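Local coordinates for telomerase reverse transcriptase (Candida tropicalis MYA-3404, PDB 6ZD1), which probably extends chromosome ends as the catalytic subunit of telomerase, adding short DNA repeats by reverse transcription of a template within the enzyme's RNA component, at residues V371-T376 against K422-S427; P283-L288 against F466-I471. All blocks are in the same frame, centred on the assembly; numbering follows the deposited sequence.

Contact 1: residues V371-T376 against K422-S427; sequences VREYGT and KTLSIS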
# COMPACT_ATOMS: atom_id res chain seq x y z
N VAL A 371 25.60 1.36 7.42
CA VAL A 371 24.32 1.84 6.93
C VAL A 371 23.63 2.60 8.05
O VAL A 371 24.13 2.68 9.17
CB VAL A 371 23.45 0.69 6.40
CG1 VAL A 371 24.11 0.03 5.20
CG2 VAL A 371 23.21 -0.34 7.50
N ARG A 372 22.46 3.14 7.75
CA ARG A 372 21.76 4.02 8.67
C ARG A 372 20.84 3.23 9.60
O ARG A 372 20.36 2.14 9.27
CB ARG A 372 20.94 5.06 7.91
CG ARG A 372 21.77 6.03 7.09
CD ARG A 372 20.90 6.81 6.11
NE ARG A 372 19.72 7.38 6.76
CZ ARG A 372 19.68 8.60 7.29
NH1 ARG A 372 20.76 9.37 7.26
NH2 ARG A 372 18.57 9.03 7.86
N GLU A 373 20.61 3.80 10.78
CA GLU A 373 19.60 3.29 11.70
C GLU A 373 18.29 4.03 11.48
O GLU A 373 18.28 5.21 11.10
CB GLU A 373 20.06 3.44 13.15
CG GLU A 373 19.07 2.92 14.19
CD GLU A 373 19.40 3.35 15.61
OE1 GLU A 373 20.03 2.56 16.34
OE2 GLU A 373 19.04 4.49 15.98
N TYR A 374 17.19 3.33 11.70
CA TYR A 374 15.86 3.92 11.59
C TYR A 374 15.00 3.42 12.74
O TYR A 374 15.26 2.36 13.32
CB TYR A 374 15.20 3.57 10.25
CG TYR A 374 15.91 4.12 9.04
CD1 TYR A 374 15.74 5.44 8.65
CD2 TYR A 374 16.75 3.32 8.29
CE1 TYR A 374 16.39 5.95 7.55
CE2 TYR A 374 17.41 3.82 7.18
CZ TYR A 374 17.22 5.14 6.81
OH TYR A 374 17.86 5.66 5.71
N GLY A 375 13.98 4.19 13.06
CA GLY A 375 13.05 3.78 14.08
C GLY A 375 11.94 2.91 13.52
O GLY A 375 11.83 2.69 12.32
N THR A 376 11.12 2.41 14.43
CA THR A 376 9.94 1.63 14.11
C THR A 376 8.72 2.53 14.32
O THR A 376 8.79 3.53 15.05
CB THR A 376 9.86 0.38 15.00
OG1 THR A 376 11.09 -0.34 14.92
CG2 THR A 376 8.70 -0.52 14.58
N LYS A 422 23.44 8.69 12.58
CA LYS A 422 22.85 7.52 13.24
C LYS A 422 23.12 6.22 12.46
O LYS A 422 22.20 5.55 11.99
CB LYS A 422 21.35 7.72 13.47
CG LYS A 422 21.00 8.74 14.54
CD LYS A 422 19.50 9.03 14.55
CE LYS A 422 19.06 9.63 13.22
NZ LYS A 422 17.58 9.77 13.13
N THR A 423 24.40 5.89 12.34
CA THR A 423 24.81 4.76 11.52
C THR A 423 24.75 3.44 12.29
O THR A 423 24.77 3.40 13.53
CB THR A 423 26.23 4.97 10.98
OG1 THR A 423 27.07 5.44 12.03
CG2 THR A 423 26.22 5.96 9.83
N LEU A 424 24.68 2.34 11.53
CA LEU A 424 24.83 0.98 12.03
C LEU A 424 25.86 0.25 11.17
O LEU A 424 26.27 0.73 10.12
CB LEU A 424 23.50 0.22 12.01
CG LEU A 424 22.37 0.71 12.91
CD1 LEU A 424 21.14 -0.18 12.75
CD2 LEU A 424 22.81 0.76 14.36
N SER A 425 26.26 -0.94 11.63
CA SER A 425 27.23 -1.75 10.90
C SER A 425 26.78 -3.20 10.84
O SER A 425 26.23 -3.73 11.81
CB SER A 425 28.62 -1.67 11.56
OG SER A 425 28.62 -2.31 12.82
N ILE A 426 27.03 -3.84 9.71
CA ILE A 426 26.66 -5.24 9.52
C ILE A 426 27.67 -5.89 8.57
O ILE A 426 28.18 -5.25 7.65
CB ILE A 426 25.22 -5.38 9.00
CG1 ILE A 426 24.77 -6.85 9.05
CG2 ILE A 426 25.09 -4.83 7.58
CD1 ILE A 426 23.34 -7.06 8.65
N SER A 427 27.94 -7.16 8.80
CA SER A 427 28.93 -7.90 8.03
C SER A 427 28.27 -8.67 6.89
O SER A 427 27.06 -8.91 6.88
CB SER A 427 29.70 -8.87 8.93
OG SER A 427 28.90 -9.98 9.28
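E373 lays its CB against CG of L424 at 3.6 Å, and the two side chains cross obliquely. Its CG, anti to the backbone N (chi1 -180°), continues past CD1 of L424 at 4.0 Å, while OE1 comes within 3.9 Å of CD2 of L424. The aliphatic part of the glutamate thus serves as the apolar partner of the leucine. Its carboxylate is not paired with K422, since OE2 of E373 and NZ of K422 stand 6.2 Å apart.

Backbone hydrogen bonds hold the two segments together. N of E373 donates to O of K422 at 2.7 Å. V371 and L424 form an antiparallel hydrogen-bonded pair: N of V371 reaches O of L424 at 2.9 Å, and N of L424 donates back to O of V371 over a length too short to be trusted. R372 and T423 form the adjoining non-hydrogen-bonded pair, their side chains diverging. R372 turns to Y374, its NE donating to OH at 2.7 Å.

This is a two-stranded antiparallel sheet near the surface, in the stretch between motifs A and B' where telomerases carry the insertion in the fingers domain. It lies against helix 263-298: V371 and Y374 rest on Q286 and E373 on Y279, while S427 caps the N terminus of helix 428-440 through K430 N.

Contact 2: residues P283-L288 against F466-I471; sequences PVRQVL and FSLSGI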
# COMPACT_ATOMS: atom_id res chain seq x y z
N PRO A 283 19.35 -3.25 7.99
CA PRO A 283 20.68 -3.20 7.35
C PRO A 283 20.82 -4.14 6.17
O PRO A 283 21.40 -3.76 5.15
CB PRO A 283 21.63 -3.57 8.49
CG PRO A 283 20.91 -3.15 9.72
CD PRO A 283 19.47 -3.48 9.44
N VAL A 284 20.30 -5.37 6.28
CA VAL A 284 20.41 -6.33 5.18
C VAL A 284 19.75 -5.77 3.93
O VAL A 284 20.32 -5.82 2.83
CB VAL A 284 19.80 -7.68 5.58
CG1 VAL A 284 19.57 -8.55 4.35
CG2 VAL A 284 20.72 -8.40 6.56
N ARG A 285 18.56 -5.19 4.08
CA ARG A 285 17.88 -4.61 2.92
C ARG A 285 18.64 -3.40 2.39
O ARG A 285 18.72 -3.20 1.17
CB ARG A 285 16.45 -4.24 3.28
CG ARG A 285 15.66 -3.68 2.11
CD ARG A 285 14.16 -3.77 2.34
NE ARG A 285 13.72 -3.01 3.51
CZ ARG A 285 12.44 -2.82 3.82
NH1 ARG A 285 11.49 -3.32 3.05
NH2 ARG A 285 12.12 -2.12 4.91
N GLN A 286 19.24 -2.60 3.28
CA GLN A 286 19.97 -1.42 2.83
C GLN A 286 21.20 -1.80 2.01
O GLN A 286 21.48 -1.18 0.97
CB GLN A 286 20.39 -0.55 4.02
CG GLN A 286 19.26 0.19 4.71
CD GLN A 286 19.77 1.07 5.84
OE1 GLN A 286 20.54 2.01 5.61
NE2 GLN A 286 19.37 0.75 7.06
N VAL A 287 21.95 -2.81 2.46
CA VAL A 287 23.16 -3.20 1.74
C VAL A 287 22.80 -3.84 0.41
O VAL A 287 23.45 -3.59 -0.61
CB VAL A 287 24.01 -4.13 2.61
CG1 VAL A 287 25.27 -4.56 1.86
CG2 VAL A 287 24.37 -3.44 3.92
N LEU A 288 21.74 -4.66 0.39
CA LEU A 288 21.30 -5.24 -0.87
C LEU A 288 20.90 -4.16 -1.86
O LEU A 288 21.22 -4.24 -3.06
CB LEU A 288 20.14 -6.20 -0.63
CG LEU A 288 20.45 -7.49 0.13
CD1 LEU A 288 19.18 -8.29 0.35
CD2 LEU A 288 21.48 -8.32 -0.62
N PHE A 466 7.13 -10.72 2.96
CA PHE A 466 8.28 -10.64 3.84
C PHE A 466 9.17 -9.46 3.46
O PHE A 466 9.07 -8.89 2.37
CB PHE A 466 9.08 -11.94 3.82
CG PHE A 466 8.51 -13.02 4.68
CD1 PHE A 466 8.87 -13.12 6.01
CD2 PHE A 466 7.59 -13.92 4.17
CE1 PHE A 466 8.34 -14.10 6.82
CE2 PHE A 466 7.06 -14.91 4.97
CZ PHE A 466 7.43 -15.00 6.30
N SER A 467 10.08 -9.12 4.38
CA SER A 467 10.84 -7.88 4.26
C SER A 467 11.65 -7.83 2.97
O SER A 467 11.72 -6.78 2.31
CB SER A 467 11.76 -7.73 5.47
OG SER A 467 11.04 -7.89 6.68
N LEU A 468 12.29 -8.94 2.60
CA LEU A 468 13.24 -8.95 1.50
C LEU A 468 12.68 -9.55 0.22
O LEU A 468 13.41 -9.62 -0.77
CB LEU A 468 14.49 -9.73 1.92
CG LEU A 468 15.10 -9.41 3.28
CD1 LEU A 468 16.30 -10.30 3.56
CD2 LEU A 468 15.49 -7.94 3.36
N SER A 469 11.41 -9.94 0.19
CA SER A 469 10.87 -10.65 -0.97
C SER A 469 10.95 -9.79 -2.23
O SER A 469 11.35 -10.27 -3.29
CB SER A 469 9.43 -11.09 -0.70
OG SER A 469 9.37 -11.96 0.41
N GLY A 470 10.57 -8.52 -2.12
CA GLY A 470 10.61 -7.66 -3.29
C GLY A 470 12.02 -7.44 -3.80
O GLY A 470 12.27 -7.54 -5.01
N ILE A 471 12.97 -7.20 -2.90
CA ILE A 471 14.33 -6.97 -3.36
C ILE A 471 14.98 -8.28 -3.80
O ILE A 471 15.86 -8.28 -4.67
CB ILE A 471 15.16 -6.25 -2.27
CG1 ILE A 471 16.48 -5.75 -2.86
CG2 ILE A 471 15.41 -7.17 -1.08
CD1 ILE A 471 17.13 -4.66 -2.05
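CG1 of I471 is anti to its backbone N (chi1 -168°), and an extended chi2 (160°) places CD1 3.7 Å from CB of L288 on helix 263-298. CD1 of I471 also packs 3.9 Å from the backbone O of R285, so the methyl rests on the helix backbone as well as on a side chain. L288 and I471 pass at a slant, with CD1 of L288 reaching CG2 of I471 at 4.2 Å.

One turn back along the helix, CG1 of V284 touches CD1 of L468 at 3.8 Å; these side chains cross at about a right angle. The second methyl of L468, CD2, lies 3.8 Å from CB of R285. L468 therefore spans two successive residues of the helix, one methyl to each.

R285 extends from the same turn and bends at chi3 (61°) before the guanidinium. NH1 comes to 3.5 Å from O of S467, approaching obliquely, a polar proximity rather than a hydrogen bond. CD of the same arginine lies 3.9 Å from that oxygen.

FSLSGI directly follows the Gln-Gly pair characteristic of reverse-transcriptase motif B', consistent with this being the loop that leads into helix 469-484. V284 and L288 also touch C435 of helix 428-440. With methyls making most of the close contacts, the join is chiefly apolar and buried, so its cohesion comes from side-chain packing, with the arginine supplying only a marginal polar element.

Following the chain from the N terminus, helix 263-298 supplies the first half of contact 2 at 283-288. The chain then passes through strand 334-339 to 371-376, which pairs with 422-427 in contact 1. This smaller loop, 45 residues long and partly unmodelled, is nested inside the larger one of 177 residues that contact 2 closes at 466-471. The centres of the contacts lie about 13 Å apart, and their residues touch at the helix: NE2 of Q286 is 2.8 Å from O of R372, a probable hydrogen bond, and V284 CG2 packs on I426 CD1 at 3.6 Å. Helix 263-298 thus ties the two-stranded insertion sheet to the motif B' loop.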